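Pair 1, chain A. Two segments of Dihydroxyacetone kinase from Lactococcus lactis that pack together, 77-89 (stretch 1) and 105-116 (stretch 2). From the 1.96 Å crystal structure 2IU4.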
# COMPACT_ATOMS: atom_id res chain seq x y z
N ILE A 77 18.23 -7.30 9.69
CA ILE A 77 19.46 -6.94 10.40
C ILE A 77 19.58 -5.40 10.38
O ILE A 77 19.53 -4.80 9.32
CB ILE A 77 20.68 -7.59 9.74
CG1 ILE A 77 20.64 -9.11 9.96
CG2 ILE A 77 22.00 -7.00 10.29
CD1 ILE A 77 21.59 -9.91 9.12
N PRO A 78 19.73 -4.76 11.55
CA PRO A 78 19.73 -3.30 11.51
C PRO A 78 21.00 -2.79 10.81
O PRO A 78 21.98 -3.54 10.64
CB PRO A 78 19.77 -2.92 12.99
CG PRO A 78 20.42 -4.09 13.68
CD PRO A 78 19.93 -5.29 12.91
N PRO A 79 20.98 -1.52 10.42
CA PRO A 79 22.12 -0.90 9.75
C PRO A 79 23.32 -0.79 10.69
O PRO A 79 23.16 -0.71 11.91
CB PRO A 79 21.60 0.50 9.39
CG PRO A 79 20.46 0.76 10.37
CD PRO A 79 19.84 -0.60 10.62
N LYS A 80 24.50 -0.79 10.10
CA LYS A 80 25.72 -0.59 10.86
C LYS A 80 25.75 0.81 11.47
O LYS A 80 25.24 1.76 10.90
CB LYS A 80 26.93 -0.76 9.96
CG LYS A 80 27.15 -2.22 9.55
CD LYS A 80 28.13 -2.33 8.41
CE LYS A 80 28.36 -3.79 8.03
NZ LYS A 80 28.50 -4.67 9.24
N SER A 81 26.37 0.93 12.63
CA SER A 81 26.40 2.20 13.33
C SER A 81 27.02 3.25 12.40
O SER A 81 26.61 4.41 12.40
CB SER A 81 27.20 2.06 14.63
OG SER A 81 28.58 1.95 14.34
N LYS A 82 27.99 2.84 11.58
CA LYS A 82 28.66 3.83 10.74
C LYS A 82 27.68 4.54 9.79
O LYS A 82 27.77 5.75 9.57
CB LYS A 82 29.83 3.21 9.98
CG LYS A 82 29.39 2.25 8.88
CD LYS A 82 30.63 1.67 8.22
CE LYS A 82 30.27 0.81 7.03
NZ LYS A 82 31.52 0.11 6.58
N ASN A 83 26.72 3.80 9.25
CA ASN A 83 25.73 4.38 8.35
C ASN A 83 24.67 5.19 9.07
O ASN A 83 24.17 6.19 8.54
CB ASN A 83 25.12 3.30 7.45
CG ASN A 83 26.14 2.71 6.49
OD1 ASN A 83 26.30 1.49 6.38
ND2 ASN A 83 26.86 3.58 5.80
N ILE A 84 24.30 4.77 10.27
CA ILE A 84 23.43 5.58 11.10
C ILE A 84 24.12 6.91 11.42
O ILE A 84 23.49 7.94 11.32
CB ILE A 84 23.07 4.88 12.42
CG1 ILE A 84 22.27 3.60 12.15
CG2 ILE A 84 22.19 5.79 13.27
CD1 ILE A 84 22.14 2.75 13.40
N LEU A 85 25.40 6.87 11.77
CA LEU A 85 26.17 8.09 12.03
C LEU A 85 26.26 9.00 10.81
O LEU A 85 26.10 10.22 10.92
CB LEU A 85 27.57 7.73 12.52
CG LEU A 85 28.53 8.88 12.82
CD1 LEU A 85 27.93 9.83 13.86
CD2 LEU A 85 29.87 8.35 13.29
N LYS A 86 26.52 8.42 9.64
CA LYS A 86 26.44 9.17 8.39
C LYS A 86 25.11 9.89 8.21
O LYS A 86 25.08 11.04 7.80
CB LYS A 86 26.68 8.25 7.19
CG LYS A 86 26.73 8.97 5.86
CD LYS A 86 27.13 8.06 4.72
CE LYS A 86 28.65 7.95 4.57
NZ LYS A 86 29.27 9.23 4.08
N ALA A 87 24.00 9.20 8.48
CA ALA A 87 22.69 9.82 8.33
C ALA A 87 22.53 10.96 9.34
O ALA A 87 21.95 12.00 9.02
CB ALA A 87 21.60 8.78 8.48
N ILE A 88 23.05 10.79 10.56
CA ILE A 88 22.87 11.80 11.60
C ILE A 88 23.64 13.06 11.18
O ILE A 88 23.13 14.18 11.24
CB ILE A 88 23.36 11.31 12.97
CG1 ILE A 88 22.45 10.23 13.58
CG2 ILE A 88 23.61 12.47 13.91
CD1 ILE A 88 23.12 9.45 14.70
N ARG A 89 24.88 12.85 10.76
CA ARG A 89 25.72 13.96 10.37
C ARG A 89 25.09 14.68 9.18
O ARG A 89 25.11 15.90 9.09
CB ARG A 89 27.11 13.45 9.96
CG ARG A 89 28.06 13.12 11.11
CD ARG A 89 29.42 12.71 10.54
NE ARG A 89 30.47 13.68 10.87
CZ ARG A 89 31.27 14.28 9.98
NH1 ARG A 89 31.14 14.04 8.68
NH2 ARG A 89 32.20 15.13 10.40
N GLU A 105 17.60 -5.87 20.62
CA GLU A 105 18.96 -5.79 21.11
C GLU A 105 19.90 -5.36 20.00
O GLU A 105 20.76 -4.52 20.22
CB GLU A 105 19.42 -7.14 21.68
CG GLU A 105 20.77 -7.07 22.33
CD GLU A 105 21.18 -8.38 22.97
OE1 GLU A 105 22.32 -8.46 23.49
OE2 GLU A 105 20.37 -9.34 22.94
N ALA A 106 19.76 -5.93 18.81
CA ALA A 106 20.70 -5.61 17.73
C ALA A 106 20.56 -4.14 17.35
O ALA A 106 21.56 -3.46 17.15
CB ALA A 106 20.45 -6.51 16.53
N ASP A 107 19.33 -3.65 17.26
CA ASP A 107 19.06 -2.28 16.86
C ASP A 107 19.63 -1.33 17.90
O ASP A 107 20.33 -0.37 17.53
CB ASP A 107 17.56 -2.01 16.69
CG ASP A 107 16.94 -2.84 15.56
OD1 ASP A 107 16.17 -2.28 14.77
OD2 ASP A 107 17.20 -4.07 15.48
N LEU A 108 19.37 -1.62 19.18
CA LEU A 108 19.89 -0.77 20.24
C LEU A 108 21.40 -0.68 20.20
O LEU A 108 21.93 0.41 20.38
CB LEU A 108 19.44 -1.20 21.64
CG LEU A 108 17.91 -1.18 21.79
CD1 LEU A 108 17.56 -1.71 23.15
CD2 LEU A 108 17.42 0.25 21.69
N LYS A 109 22.08 -1.80 19.99
CA LYS A 109 23.53 -1.76 19.90
C LYS A 109 24.05 -0.80 18.83
O LYS A 109 24.99 -0.04 19.09
CB LYS A 109 24.13 -3.17 19.75
CG LYS A 109 25.60 -3.19 19.45
CD LYS A 109 26.11 -4.61 19.22
CE LYS A 109 27.62 -4.61 18.94
NZ LYS A 109 27.95 -3.67 17.81
N GLU A 110 23.49 -0.85 17.62
CA GLU A 110 24.01 -0.05 16.51
C GLU A 110 23.62 1.40 16.68
O GLU A 110 24.44 2.30 16.49
CB GLU A 110 23.46 -0.54 15.15
CG GLU A 110 23.81 -1.99 14.85
CD GLU A 110 25.30 -2.24 14.84
OE1 GLU A 110 26.06 -1.31 14.47
OE2 GLU A 110 25.71 -3.37 15.20
N PHE A 111 22.37 1.64 17.03
CA PHE A 111 21.93 3.02 17.23
C PHE A 111 22.65 3.66 18.41
O PHE A 111 23.08 4.80 18.32
CB PHE A 111 20.41 3.07 17.39
CG PHE A 111 19.68 3.12 16.08
CD1 PHE A 111 19.45 4.34 15.45
CD2 PHE A 111 19.24 1.95 15.46
CE1 PHE A 111 18.77 4.39 14.23
CE2 PHE A 111 18.56 2.00 14.25
CZ PHE A 111 18.33 3.22 13.64
N ASN A 112 22.81 2.94 19.52
CA ASN A 112 23.53 3.54 20.65
C ASN A 112 24.96 3.93 20.31
O ASN A 112 25.43 5.00 20.71
CB ASN A 112 23.48 2.67 21.91
CG ASN A 112 22.09 2.62 22.56
OD1 ASN A 112 21.78 1.71 23.34
ND2 ASN A 112 21.23 3.60 22.23
N GLU A 113 25.65 3.07 19.56
CA GLU A 113 27.00 3.39 19.14
C GLU A 113 27.06 4.66 18.29
O GLU A 113 27.95 5.49 18.46
CB GLU A 113 27.63 2.22 18.38
CG GLU A 113 29.11 2.47 18.04
CD GLU A 113 29.85 1.18 17.70
OE1 GLU A 113 31.11 1.21 17.63
OE2 GLU A 113 29.17 0.15 17.49
N ALA A 114 26.12 4.80 17.37
CA ALA A 114 26.14 5.95 16.46
C ALA A 114 25.79 7.23 17.22
O ALA A 114 26.37 8.28 17.01
CB ALA A 114 25.12 5.72 15.35
N ILE A 115 24.83 7.13 18.12
CA ILE A 115 24.38 8.30 18.88
C ILE A 115 25.48 8.76 19.79
O ILE A 115 25.78 9.96 19.87
CB ILE A 115 23.10 7.95 19.67
CG1 ILE A 115 21.94 7.72 18.70
CG2 ILE A 115 22.73 9.07 20.66
CD1 ILE A 115 20.67 7.18 19.34
N LYS A 116 26.12 7.82 20.48
CA LYS A 116 27.27 8.16 21.31
C LYS A 116 28.37 8.87 20.53
O LYS A 116 28.92 9.86 21.01
CB LYS A 116 27.81 6.95 22.06
CG LYS A 116 26.76 6.35 22.98
CD LYS A 116 27.33 5.77 24.26
CE LYS A 116 26.21 5.51 25.28
NZ LYS A 116 26.65 5.85 26.69

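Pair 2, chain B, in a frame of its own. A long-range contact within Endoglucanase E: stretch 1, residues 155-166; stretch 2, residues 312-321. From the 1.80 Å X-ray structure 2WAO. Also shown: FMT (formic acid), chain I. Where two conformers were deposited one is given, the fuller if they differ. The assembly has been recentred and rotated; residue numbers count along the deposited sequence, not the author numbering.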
# COMPACT_ATOMS: atom_id res chain seq x y z
N TYR B 155 7.66 1.19 -1.74
CA TYR B 155 8.52 1.38 -0.53
C TYR B 155 8.62 2.88 -0.21
O TYR B 155 8.81 3.24 0.95
CB TYR B 155 9.94 0.81 -0.76
CG TYR B 155 10.79 0.74 0.52
CD1 TYR B 155 10.53 -0.26 1.48
CD2 TYR B 155 11.82 1.66 0.76
CE1 TYR B 155 11.30 -0.36 2.62
CE2 TYR B 155 12.60 1.58 1.91
CZ TYR B 155 12.34 0.56 2.82
OH TYR B 155 13.10 0.46 3.95
N MET B 156 8.51 3.73 -1.24
CA MET B 156 8.59 5.20 -1.05
C MET B 156 7.19 5.87 -1.26
O MET B 156 7.09 7.05 -1.66
CB MET B 156 9.69 5.82 -1.91
CG MET B 156 11.13 5.40 -1.48
SD MET B 156 11.47 5.82 0.26
CE MET B 156 11.60 7.59 0.14
N SER B 157 6.12 5.09 -1.04
CA SER B 157 4.77 5.66 -0.97
C SER B 157 4.62 6.41 0.35
O SER B 157 5.31 6.10 1.35
CB SER B 157 3.71 4.58 -1.06
OG SER B 157 3.64 3.85 0.15
N TYR B 158 3.73 7.40 0.36
CA TYR B 158 3.46 8.11 1.64
C TYR B 158 3.05 7.10 2.70
O TYR B 158 3.33 7.31 3.90
CB TYR B 158 2.36 9.16 1.48
CG TYR B 158 0.99 8.57 1.32
CD1 TYR B 158 0.12 8.47 2.42
CD2 TYR B 158 0.56 8.07 0.07
CE1 TYR B 158 -1.13 7.90 2.29
CE2 TYR B 158 -0.71 7.49 -0.08
CZ TYR B 158 -1.53 7.42 1.03
OH TYR B 158 -2.77 6.84 0.97
N ALA B 159 2.35 6.04 2.30
CA ALA B 159 1.87 5.03 3.22
C ALA B 159 3.04 4.26 3.89
O ALA B 159 3.08 4.09 5.13
CB ALA B 159 0.95 4.08 2.50
N ALA B 160 4.01 3.81 3.08
CA ALA B 160 5.14 3.05 3.63
C ALA B 160 6.02 3.93 4.50
O ALA B 160 6.54 3.51 5.56
CB ALA B 160 5.98 2.45 2.52
N ILE B 161 6.18 5.18 4.07
CA ILE B 161 7.07 6.08 4.79
C ILE B 161 6.41 6.41 6.18
O ILE B 161 7.10 6.42 7.25
CB ILE B 161 7.25 7.38 3.98
CG1 ILE B 161 8.03 7.13 2.66
CG2 ILE B 161 7.97 8.45 4.87
CD1 ILE B 161 7.89 8.32 1.68
N THR B 162 5.09 6.65 6.16
CA THR B 162 4.30 6.93 7.40
C THR B 162 4.41 5.72 8.37
O THR B 162 4.65 5.88 9.56
CB THR B 162 2.81 7.23 7.02
OG1 THR B 162 2.75 8.47 6.29
CG2 THR B 162 1.91 7.37 8.29
N ALA B 163 4.27 4.51 7.83
CA ALA B 163 4.39 3.32 8.66
C ALA B 163 5.80 3.22 9.28
O ALA B 163 5.90 2.93 10.48
CB ALA B 163 4.00 2.04 7.90
N ARG B 164 6.85 3.47 8.50
CA ARG B 164 8.21 3.41 9.06
C ARG B 164 8.34 4.54 10.10
O ARG B 164 8.90 4.28 11.17
CB ARG B 164 9.28 3.52 7.97
CG ARG B 164 9.43 2.30 7.14
CD ARG B 164 10.68 2.37 6.27
NE ARG B 164 10.68 3.48 5.31
CZ ARG B 164 10.16 3.42 4.08
NH1 ARG B 164 9.51 2.33 3.65
NH2 ARG B 164 10.24 4.48 3.30
N ASN B 165 7.81 5.73 9.82
CA ASN B 165 7.89 6.87 10.77
C ASN B 165 7.30 6.45 12.13
O ASN B 165 7.84 6.81 13.18
CB ASN B 165 7.11 8.13 10.31
CG ASN B 165 7.79 8.91 9.18
OD1 ASN B 165 7.14 9.75 8.49
ND2 ASN B 165 9.06 8.65 8.96
N LEU B 166 6.21 5.69 12.09
CA LEU B 166 5.46 5.29 13.30
C LEU B 166 5.86 3.96 13.91
O LEU B 166 5.26 3.53 14.92
CB LEU B 166 3.95 5.26 13.02
CG LEU B 166 3.33 6.59 12.57
CD1 LEU B 166 1.96 6.35 11.94
CD2 LEU B 166 3.24 7.61 13.68
N SER B 312 5.40 12.64 -7.06
CA SER B 312 6.84 12.36 -6.98
C SER B 312 7.17 11.83 -5.57
O SER B 312 6.31 11.92 -4.64
CB SER B 312 7.59 13.70 -7.18
OG SER B 312 7.28 14.58 -6.10
N ILE B 313 8.40 11.32 -5.38
CA ILE B 313 8.81 10.92 -4.04
C ILE B 313 8.77 12.11 -3.08
O ILE B 313 8.33 11.97 -1.93
CB ILE B 313 10.15 10.21 -4.05
CG1 ILE B 313 9.91 8.79 -4.60
CG2 ILE B 313 10.70 10.08 -2.60
CD1 ILE B 313 11.13 8.16 -5.12
N ALA B 314 9.22 13.29 -3.54
CA ALA B 314 9.10 14.45 -2.68
C ALA B 314 7.68 14.74 -2.17
O ALA B 314 7.48 15.08 -1.00
CB ALA B 314 9.71 15.71 -3.39
N THR B 315 6.71 14.62 -3.07
CA THR B 315 5.31 14.83 -2.72
C THR B 315 4.84 13.72 -1.73
O THR B 315 4.21 14.04 -0.72
CB THR B 315 4.43 14.86 -3.97
OG1 THR B 315 4.72 16.05 -4.75
CG2 THR B 315 2.92 14.90 -3.56
N HIS B 316 5.23 12.46 -1.98
CA HIS B 316 4.97 11.37 -1.01
C HIS B 316 5.55 11.67 0.36
O HIS B 316 4.90 11.43 1.37
CB HIS B 316 5.46 10.02 -1.53
CG HIS B 316 4.55 9.38 -2.54
ND1 HIS B 316 3.44 8.64 -2.18
CD2 HIS B 316 4.60 9.33 -3.90
CE1 HIS B 316 2.87 8.13 -3.26
NE2 HIS B 316 3.53 8.57 -4.33
N GLN B 317 6.78 12.23 0.39
CA GLN B 317 7.39 12.59 1.64
C GLN B 317 6.58 13.66 2.37
O GLN B 317 6.35 13.50 3.54
CB GLN B 317 8.87 12.97 1.45
CG GLN B 317 9.69 11.74 1.05
CD GLN B 317 11.10 12.07 0.66
OE1 GLN B 317 11.34 12.97 -0.14
NE2 GLN B 317 12.06 11.33 1.23
N LEU B 318 6.16 14.71 1.68
CA LEU B 318 5.30 15.74 2.30
C LEU B 318 4.00 15.14 2.88
O LEU B 318 3.53 15.53 3.96
CB LEU B 318 4.92 16.82 1.28
CG LEU B 318 6.04 17.78 0.81
CD1 LEU B 318 5.43 18.85 -0.07
CD2 LEU B 318 6.79 18.37 2.05
N MET B 319 3.39 14.25 2.13
CA MET B 319 2.16 13.58 2.57
C MET B 319 2.43 12.78 3.83
O MET B 319 1.66 12.82 4.82
CB MET B 319 1.67 12.68 1.44
CG MET B 319 1.12 13.40 0.26
SD MET B 319 0.68 12.21 -1.10
CE MET B 319 -0.79 11.50 -0.43
N ALA B 320 3.54 12.05 3.80
CA ALA B 320 3.91 11.21 4.95
C ALA B 320 4.13 12.09 6.20
O ALA B 320 3.66 11.73 7.27
CB ALA B 320 5.15 10.38 4.65
N GLU B 321 4.77 13.26 6.06
CA GLU B 321 5.00 14.16 7.22
C GLU B 321 3.65 14.60 7.80
O GLU B 321 3.47 14.62 9.05
CB GLU B 321 5.87 15.39 6.86
CG GLU B 321 7.29 15.00 6.40
CD GLU B 321 8.12 16.19 5.90
OE1 GLU B 321 7.83 17.32 6.36
OE2 GLU B 321 9.05 15.99 5.05
C FMT I . 11.59 6.90 5.51
O1 FMT I . 11.71 6.84 4.26
O2 FMT I . 11.77 5.94 6.32

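What backbone arrangement do the two pairs share? In each, a helix that follows a loop lies across a second helix, the two running in broadly the same direction. The axes cross at -47° in pair 1 and -44° in pair 2, with closest approaches of 8.0 and 8.1 Å. Superposed on 14 central residues, the backbones agree to 0.3 Å. The tightest approach comes at the first turn of the first helix: the CA atoms of Ser81(A) and Glu110(A) are 4.6 Å apart, and those of the matching Tyr158(B) and His316(B) 4.5 Å.

What lets the helices come so close? At the crossing both pairs have an alanine on the second helix, Ala114(A) in pair 1 and Ala320(B) in pair 2, whose small side chain fits as a knob into a hole of four residues on the first. In pair 1 the hole is Ser81(A), Ile84(A), Leu85(A) and Ile88(A); in pair 2 the same positions hold Tyr158(B), Ile161(B), Thr162(B) and Asn165(B). The isoleucine is common to both, and its side-chain centre moves by just 0.2 Å: Ile84(A) CG2 lies 3.6 Å from Ala114(A) CB, and Ile161(B) CG2 3.4 Å from Ala320(B) CB. The next wall differs in chemistry. Leu85(A) CB packs 4.2 Å from Ala114(A) CB, whereas Thr162(B) OG1 comes within 3.5 Å of Ala320(B) CB while donating a hydrogen bond to Tyr158(B) O, so its hydroxyl is satisfied within its own helix.

How is the start of the first helix tied to the second? A free backbone amide in the first turn meets an acceptor from the neighbouring helix. Ser81(A) N donates a weak hydrogen bond to Glu110(A) OE1 at 2.9 Å, with an angle of 129°; Tyr158(B) N donates to His316(B) ND1 at 2.8 Å and a better 143°. A carboxylate and an imidazole thus do the same work, their side-chain centres 0.5 Å apart. Receiving this bond requires ND1 to be unprotonated. One residue earlier, Ser157(B) OG also caps its helix by accepting from Ala160(B) N at 3.0 Å.

Where do the side chains around this core diverge? Pair 1 places an aromatic ring on the second helix: the CA-to-CB bond of Phe111(A) points away, but the ring comes nearer, and Ile84(A) CD1 sits over its face, 3.5 Å from the centroid. The matching Gln317(B) offers its aliphatic part instead, with Gln317(B) CG 3.9 Å from Ile161(B) CD1. In pair 2 the ring that takes the CH-pi contact is on the first helix, where Tyr158(B) takes the place of the small Ser81(A). Met319(B), matching Glu113(A), covers that ring, with Met319(B) CE over the face at 3.9 Å from the Tyr158(B) centroid. Each pair therefore makes a CH-pi contact, but from different positions.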